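Local atomic coordinates of coproheme decarboxylase (Thermus thermophilus, PDB entry 1VDH), a protein that catalyses the hydrogen peroxide-dependent oxidative decarboxylation of coproheme to heme b, the last step of coproporphyrin-dependent heme biosynthesis, and assembles as a homopentamer. Residues Pro8-Leu12 and Gly115-Leu121; Leu24-Phe30 and Ala245-Leu249. All coordinates share one frame. Residue numbers count along the deposited sequence, not the author numbering.

In the fold
From the N terminus, residues 8-12 open strand 10-24, which pairs with strands 74-80 and 102-116 and passes into helix 26-31 by way of residues 24-30. One strand therefore links the two contacts, whose centres are 46 Å apart on opposite sides of the chain's centre. Interaction 1 closes a loop of 102 residues when strand 102-116 returns antiparallel beside strand 10-24. Interaction 2 closes a loop of 214 residues, bringing the C-terminal end of helix 240-246 to helix 26-31. The segments alternate along the chain, so the loops cross. Interaction 1 ties two strand ends together; interaction 2 joins the opposite end of strand 10-24 to the C terminus.

Interaction 1: residues Pro8-Leu12 and Gly115-Leu121; sequences PTHTL and GSQEKPL
Two neighbouring strands of the barrel sheet, in a family of the dimeric alpha+beta barrel clan, pair antiparallel here where strand 102-116 gives way to a loop. His-10 and Ser-116 form a hydrogen-bonded pair (CA-CA 5.3 Å): His-10 N donates to Ser-116 O and Ser-116 N to His-10 O, both at 3.0 Å. Thr-11 and Gly-115 follow as a non-hydrogen-bonded pair, CA-CA 4.5 Å, and Gly-115 CA makes a CA-H...O contact of 3.3 Å with His-10 O. Just beyond the ladder Thr-9 faces Gln-117 (CA-CA 4.8 Å), whose phi/psi of -74/-34 ends the extended run, and the chain curls back past His-10. Ser-116, chi1 t, secures this turn through a very short hydrogen bond from its OG to Lys-119 O, 2.5 Å. His-10, chi1 m with chi2 near -79°, sends its ring into the turn: Pro-120 CG sits 3.8 Å from the ring centroid, 6° off the normal, a CH-pi contact over the face, while Glu-118 O lies at the ring edge, 2.9 Å from NE2. Thr-9 (chi1 m) donates from OG1 to Gln-117 OE1 at 2.7 Å; Gln-117 reaches back by folding chi1 and chi2 both to m. A water donates to Thr-9 OG1 (2.9 Å) and accepts weakly from Gln-117 NE2 (3.4 Å). Leu-12 and Leu-121, both mt, touch through Leu-12 CD1 and Leu-121 CB at 3.9 Å. The pairing continues through Leu-12 and Leu-114, Gln-117 OE1 also accepts from Arg-165 of helix 162-177, and Phe-219 of a neighbouring subunit packs on Thr-9.

Interaction 2: residues Leu24-Phe30 and Ala245-Leu249; sequences LDFARWF and AFLGL
This is plain structural packing, aromatic and aliphatic with one hydrogen bond, away from the predicted coproheme site; it joins helix 26-31, with Leu-24 just before it, to the end of helix 240-246 and the C-terminal tail. An N-cap starts one helix and a Schellman motif closes the other. Asp-25 OD1 accepts from Arg-28 N at 3.2 Å, and Trp-29 and Phe-30 follow in the short helix, Trp-29 N bonding Asp-25 O and Phe-30 N bonding Phe-26 O, both 2.9 Å. Gly-248, first past its helix, takes phi/psi 72/27, its N bonding back to Ala-245 O at 3.0 Å; a CB there would clash with Phe-30 CE2. The closest CA pair, Phe-30 and Gly-248, is 7.7 Å apart, so side chains bridge the gap. Trp-29, chi1 t and chi2 -107°, donates from NE1 to Leu-247 O at 2.9 Å and 168°, while its CZ2 meets Leu-249 CD1 at 4.0 Å. Phe-30, chi1 m, brings CZ within 3.6 Å of Phe-246 O. Phe-246, chi1 t, packs its CE2 4.0 Å from Leu-24 CD2 and its CZ 4.1 Å from Phe-26 CZ. Leu-247 O also accepts from Arg-37 of helix 34-56, and Phe-26 touches Ser-94 of a neighbouring subunit.

Interaction 1: residues Pro8-Leu12 and Gly115-Leu121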
loop_
_atom_site.group_PDB
_atom_site.type_symbol
_atom_site.label_atom_id
_atom_site.label_comp_id
_atom_site.label_asym_id
_atom_site.label_seq_id
_atom_site.Cartn_x
_atom_site.Cartn_y
_atom_site.Cartn_z
ATOM N N PRO A 8 23.327 -0.401 -24.246
ATOM C CA PRO A 8 23.050 -1.248 -23.085
ATOM C C PRO A 8 24.270 -1.733 -22.321
ATOM O O PRO A 8 25.305 -2.065 -22.899
ATOM C CB PRO A 8 22.240 -2.400 -23.683
ATOM C CG PRO A 8 22.738 -2.473 -25.097
ATOM C CD PRO A 8 22.807 -1.024 -25.478
ATOM N N THR A 9 24.137 -1.732 -21.001
ATOM C CA THR A 9 25.189 -2.174 -20.106
ATOM C C THR A 9 25.457 -3.661 -20.329
ATOM O O THR A 9 24.519 -4.450 -20.483
ATOM C CB THR A 9 24.757 -1.956 -18.640
ATOM O OG1 THR A 9 24.416 -0.576 -18.449
ATOM C CG2 THR A 9 25.869 -2.353 -17.676
ATOM N N HIS A 10 26.738 -4.031 -20.377
ATOM C CA HIS A 10 27.137 -5.429 -20.559
ATOM C C HIS A 10 27.042 -6.135 -19.216
ATOM O O HIS A 10 27.391 -5.559 -18.186
ATOM C CB HIS A 10 28.592 -5.528 -21.040
ATOM C CG HIS A 10 28.886 -4.723 -22.266
ATOM N ND1 HIS A 10 28.542 -5.141 -23.533
ATOM C CD2 HIS A 10 29.503 -3.527 -22.418
ATOM C CE1 HIS A 10 28.934 -4.236 -24.414
ATOM N NE2 HIS A 10 29.519 -3.247 -23.763
ATOM N N THR A 11 26.594 -7.387 -19.227
ATOM C CA THR A 11 26.479 -8.152 -17.991
ATOM C C THR A 11 26.938 -9.597 -18.135
ATOM O O THR A 11 26.971 -10.152 -19.234
ATOM C CB THR A 11 25.018 -8.196 -17.452
ATOM O OG1 THR A 11 24.162 -8.818 -18.418
ATOM C CG2 THR A 11 24.500 -6.803 -17.138
ATOM N N LEU A 12 27.294 -10.179 -16.995
ATOM C CA LEU A 12 27.702 -11.569 -16.888
ATOM C C LEU A 12 26.853 -12.111 -15.747
ATOM O O LEU A 12 26.829 -11.527 -14.660
ATOM C CB LEU A 12 29.187 -11.691 -16.525
ATOM C CG LEU A 12 30.219 -11.276 -17.577
ATOM C CD1 LEU A 12 31.623 -11.492 -17.020
ATOM C CD2 LEU A 12 30.023 -12.089 -18.848
ATOM N N GLY A 115 28.447 -6.207 -13.920
ATOM C CA GLY A 115 28.248 -5.292 -15.027
ATOM C C GLY A 115 29.400 -4.379 -15.387
ATOM O O GLY A 115 30.288 -4.108 -14.574
ATOM N N SER A 116 29.366 -3.903 -16.627
ATOM C CA SER A 116 30.365 -2.990 -17.164
ATOM C C SER A 116 29.642 -2.078 -18.143
ATOM O O SER A 116 28.959 -2.554 -19.043
ATOM C CB SER A 116 31.464 -3.762 -17.890
ATOM O OG SER A 116 32.459 -2.869 -18.355
ATOM N N GLN A 117 29.801 -0.770 -17.966
ATOM C CA GLN A 117 29.129 0.211 -18.813
ATOM C C GLN A 117 29.683 0.355 -20.228
ATOM O O GLN A 117 28.921 0.607 -21.166
ATOM C CB GLN A 117 29.102 1.577 -18.118
ATOM C CG GLN A 117 28.404 1.570 -16.755
ATOM C CD GLN A 117 26.954 1.115 -16.830
ATOM O OE1 GLN A 117 26.260 1.360 -17.818
ATOM N NE2 GLN A 117 26.492 0.444 -15.783
ATOM N N GLU A 118 30.997 0.201 -20.381
ATOM C CA GLU A 118 31.636 0.330 -21.690
ATOM C C GLU A 118 32.353 -0.933 -22.175
ATOM O O GLU A 118 31.804 -1.686 -22.975
ATOM C CB GLU A 118 32.594 1.525 -21.699
ATOM C CG GLU A 118 31.901 2.872 -21.537
ATOM C CD GLU A 118 32.859 4.046 -21.623
ATOM O OE1 GLU A 118 33.778 4.133 -20.782
ATOM O OE2 GLU A 118 32.685 4.890 -22.531
ATOM N N LYS A 119 33.581 -1.152 -21.713
ATOM C CA LYS A 119 34.356 -2.324 -22.123
ATOM C C LYS A 119 33.910 -3.599 -21.409
ATOM O O LYS A 119 33.952 -3.677 -20.184
ATOM C CB LYS A 119 35.851 -2.088 -21.885
ATOM C CG LYS A 119 36.487 -1.086 -22.843
ATOM C CD LYS A 119 36.486 -1.611 -24.276
ATOM C CE LYS A 119 37.113 -0.616 -25.246
ATOM N NZ LYS A 119 38.537 -0.317 -24.922
ATOM N N PRO A 120 33.504 -4.626 -22.178
ATOM C CA PRO A 120 33.045 -5.915 -21.641
ATOM C C PRO A 120 34.044 -6.545 -20.669
ATOM O O PRO A 120 35.256 -6.440 -20.856
ATOM C CB PRO A 120 32.888 -6.768 -22.900
ATOM C CG PRO A 120 32.511 -5.764 -23.937
ATOM C CD PRO A 120 33.475 -4.641 -23.651
ATOM N N LEU A 121 33.525 -7.173 -19.619
ATOM C CA LEU A 121 34.365 -7.824 -18.619
ATOM C C LEU A 121 34.935 -9.141 -19.139
ATOM O O LEU A 121 34.306 -9.824 -19.951
ATOM C CB LEU A 121 33.563 -8.108 -17.345
ATOM C CG LEU A 121 33.080 -6.947 -16.476
ATOM C CD1 LEU A 121 32.224 -7.499 -15.348
ATOM C CD2 LEU A 121 34.263 -6.172 -15.913
HETATM O O HOH W 1 23.095 0.166 -16.018
#

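Interaction 2: residues Leu24-Phe30 and Ala245-Leu249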
loop_
_atom_site.group_PDB
_atom_site.type_symbol
_atom_site.label_atom_id
_atom_site.label_comp_id
_atom_site.label_asym_id
_atom_site.label_seq_id
_atom_site.Cartn_x
_atom_site.Cartn_y
_atom_site.Cartn_z
ATOM N N LEU A 24 8.193 -15.669 12.324
ATOM C CA LEU A 24 7.948 -16.788 13.220
ATOM C C LEU A 24 6.712 -16.553 14.081
ATOM O O LEU A 24 6.513 -15.466 14.627
ATOM C CB LEU A 24 9.169 -17.021 14.116
ATOM C CG LEU A 24 9.031 -18.084 15.214
ATOM C CD1 LEU A 24 8.934 -19.473 14.592
ATOM C CD2 LEU A 24 10.220 -18.002 16.162
ATOM N N ASP A 25 5.841 -17.552 14.145
ATOM C CA ASP A 25 4.663 -17.447 14.988
ATOM C C ASP A 25 5.172 -17.880 16.367
ATOM O O ASP A 25 5.112 -19.061 16.720
ATOM C CB ASP A 25 3.552 -18.384 14.497
ATOM C CG ASP A 25 2.238 -18.196 15.257
ATOM O OD1 ASP A 25 2.250 -17.669 16.391
ATOM O OD2 ASP A 25 1.185 -18.586 14.716
ATOM N N PHE A 26 5.718 -16.919 17.112
ATOM C CA PHE A 26 6.269 -17.167 18.446
ATOM C C PHE A 26 5.313 -17.887 19.388
ATOM O O PHE A 26 5.679 -18.894 19.991
ATOM C CB PHE A 26 6.728 -15.855 19.098
ATOM C CG PHE A 26 8.059 -15.361 18.607
ATOM C CD1 PHE A 26 8.164 -14.683 17.396
ATOM C CD2 PHE A 26 9.211 -15.573 19.358
ATOM C CE1 PHE A 26 9.400 -14.222 16.939
ATOM C CE2 PHE A 26 10.452 -15.119 18.912
ATOM C CZ PHE A 26 10.549 -14.443 17.698
ATOM N N ALA A 27 4.096 -17.363 19.511
ATOM C CA ALA A 27 3.081 -17.941 20.383
ATOM C C ALA A 27 2.838 -19.422 20.106
ATOM O O ALA A 27 2.832 -20.235 21.031
ATOM C CB ALA A 27 1.776 -17.163 20.259
ATOM N N ARG A 28 2.643 -19.770 18.835
ATOM C CA ARG A 28 2.398 -21.159 18.457
ATOM C C ARG A 28 3.613 -22.058 18.629
ATOM O O ARG A 28 3.490 -23.182 19.107
ATOM C CB ARG A 28 1.897 -21.255 17.017
ATOM C CG ARG A 28 0.395 -21.081 16.859
ATOM C CD ARG A 28 -0.223 -22.318 16.216
ATOM N NE ARG A 28 0.344 -22.601 14.896
ATOM C CZ ARG A 28 0.513 -23.821 14.393
ATOM N NH1 ARG A 28 1.033 -23.970 13.183
ATOM N NH2 ARG A 28 0.174 -24.895 15.097
ATOM N N TRP A 29 4.784 -21.563 18.239
ATOM C CA TRP A 29 6.006 -22.346 18.353
ATOM C C TRP A 29 6.392 -22.655 19.797
ATOM O O TRP A 29 6.617 -23.814 20.149
ATOM C CB TRP A 29 7.169 -21.640 17.655
ATOM C CG TRP A 29 8.481 -22.338 17.866
ATOM C CD1 TRP A 29 9.509 -21.927 18.667
ATOM C CD2 TRP A 29 8.897 -23.576 17.280
ATOM N NE1 TRP A 29 10.542 -22.835 18.615
ATOM C CE2 TRP A 29 10.194 -23.855 17.770
ATOM C CE3 TRP A 29 8.301 -24.478 16.385
ATOM C CZ2 TRP A 29 10.908 -24.997 17.392
ATOM C CZ3 TRP A 29 9.015 -25.616 16.009
ATOM C CH2 TRP A 29 10.303 -25.862 16.513
ATOM N N PHE A 30 6.478 -21.618 20.624
ATOM C CA PHE A 30 6.867 -21.786 22.020
ATOM C C PHE A 30 5.811 -22.435 22.918
ATOM O O PHE A 30 6.108 -22.811 24.052
ATOM C CB PHE A 30 7.362 -20.454 22.598
ATOM C CG PHE A 30 8.677 -19.999 22.013
ATOM C CD1 PHE A 30 8.711 -19.118 20.936
ATOM C CD2 PHE A 30 9.884 -20.486 22.514
ATOM C CE1 PHE A 30 9.924 -18.730 20.363
ATOM C CE2 PHE A 30 11.102 -20.105 21.948
ATOM C CZ PHE A 30 11.123 -19.227 20.869
ATOM N N ALA A 245 19.301 -22.212 19.649
ATOM C CA ALA A 245 19.090 -21.349 20.812
ATOM C C ALA A 245 17.943 -20.365 20.586
ATOM O O ALA A 245 17.135 -20.122 21.482
ATOM C CB ALA A 245 20.374 -20.590 21.150
ATOM N N PHE A 246 17.894 -19.796 19.385
ATOM C CA PHE A 246 16.850 -18.847 19.004
ATOM C C PHE A 246 15.464 -19.499 19.113
ATOM O O PHE A 246 14.498 -18.868 19.552
ATOM C CB PHE A 246 17.093 -18.364 17.567
ATOM C CG PHE A 246 15.976 -17.525 17.010
ATOM C CD1 PHE A 246 15.750 -16.240 17.488
ATOM C CD2 PHE A 246 15.145 -18.027 16.011
ATOM C CE1 PHE A 246 14.707 -15.461 16.977
ATOM C CE2 PHE A 246 14.105 -17.257 15.497
ATOM C CZ PHE A 246 13.886 -15.971 15.981
ATOM N N LEU A 247 15.384 -20.771 18.728
ATOM C CA LEU A 247 14.130 -21.516 18.776
ATOM C C LEU A 247 13.834 -22.088 20.163
ATOM O O LEU A 247 12.845 -22.800 20.354
ATOM C CB LEU A 247 14.138 -22.623 17.718
ATOM C CG LEU A 247 14.317 -22.102 16.286
ATOM C CD1 LEU A 247 14.433 -23.259 15.296
ATOM C CD2 LEU A 247 13.153 -21.184 15.920
ATOM N N GLY A 248 14.693 -21.762 21.126
ATOM C CA GLY A 248 14.509 -22.228 22.490
ATOM C C GLY A 248 14.771 -23.707 22.705
ATOM O O GLY A 248 14.206 -24.317 23.614
ATOM N N LEU A 249 15.619 -24.289 21.865
ATOM C CA LEU A 249 15.948 -25.705 21.985
ATOM C C LEU A 249 17.414 -25.911 22.378
ATOM O O LEU A 249 17.834 -27.081 22.492
ATOM C CB LEU A 249 15.623 -26.430 20.679
ATOM C CG LEU A 249 14.149 -26.380 20.261
ATOM C CD1 LEU A 249 13.964 -27.020 18.906
ATOM C CD2 LEU A 249 13.286 -27.071 21.300
ATOM O OXT LEU A 249 18.129 -24.900 22.569
#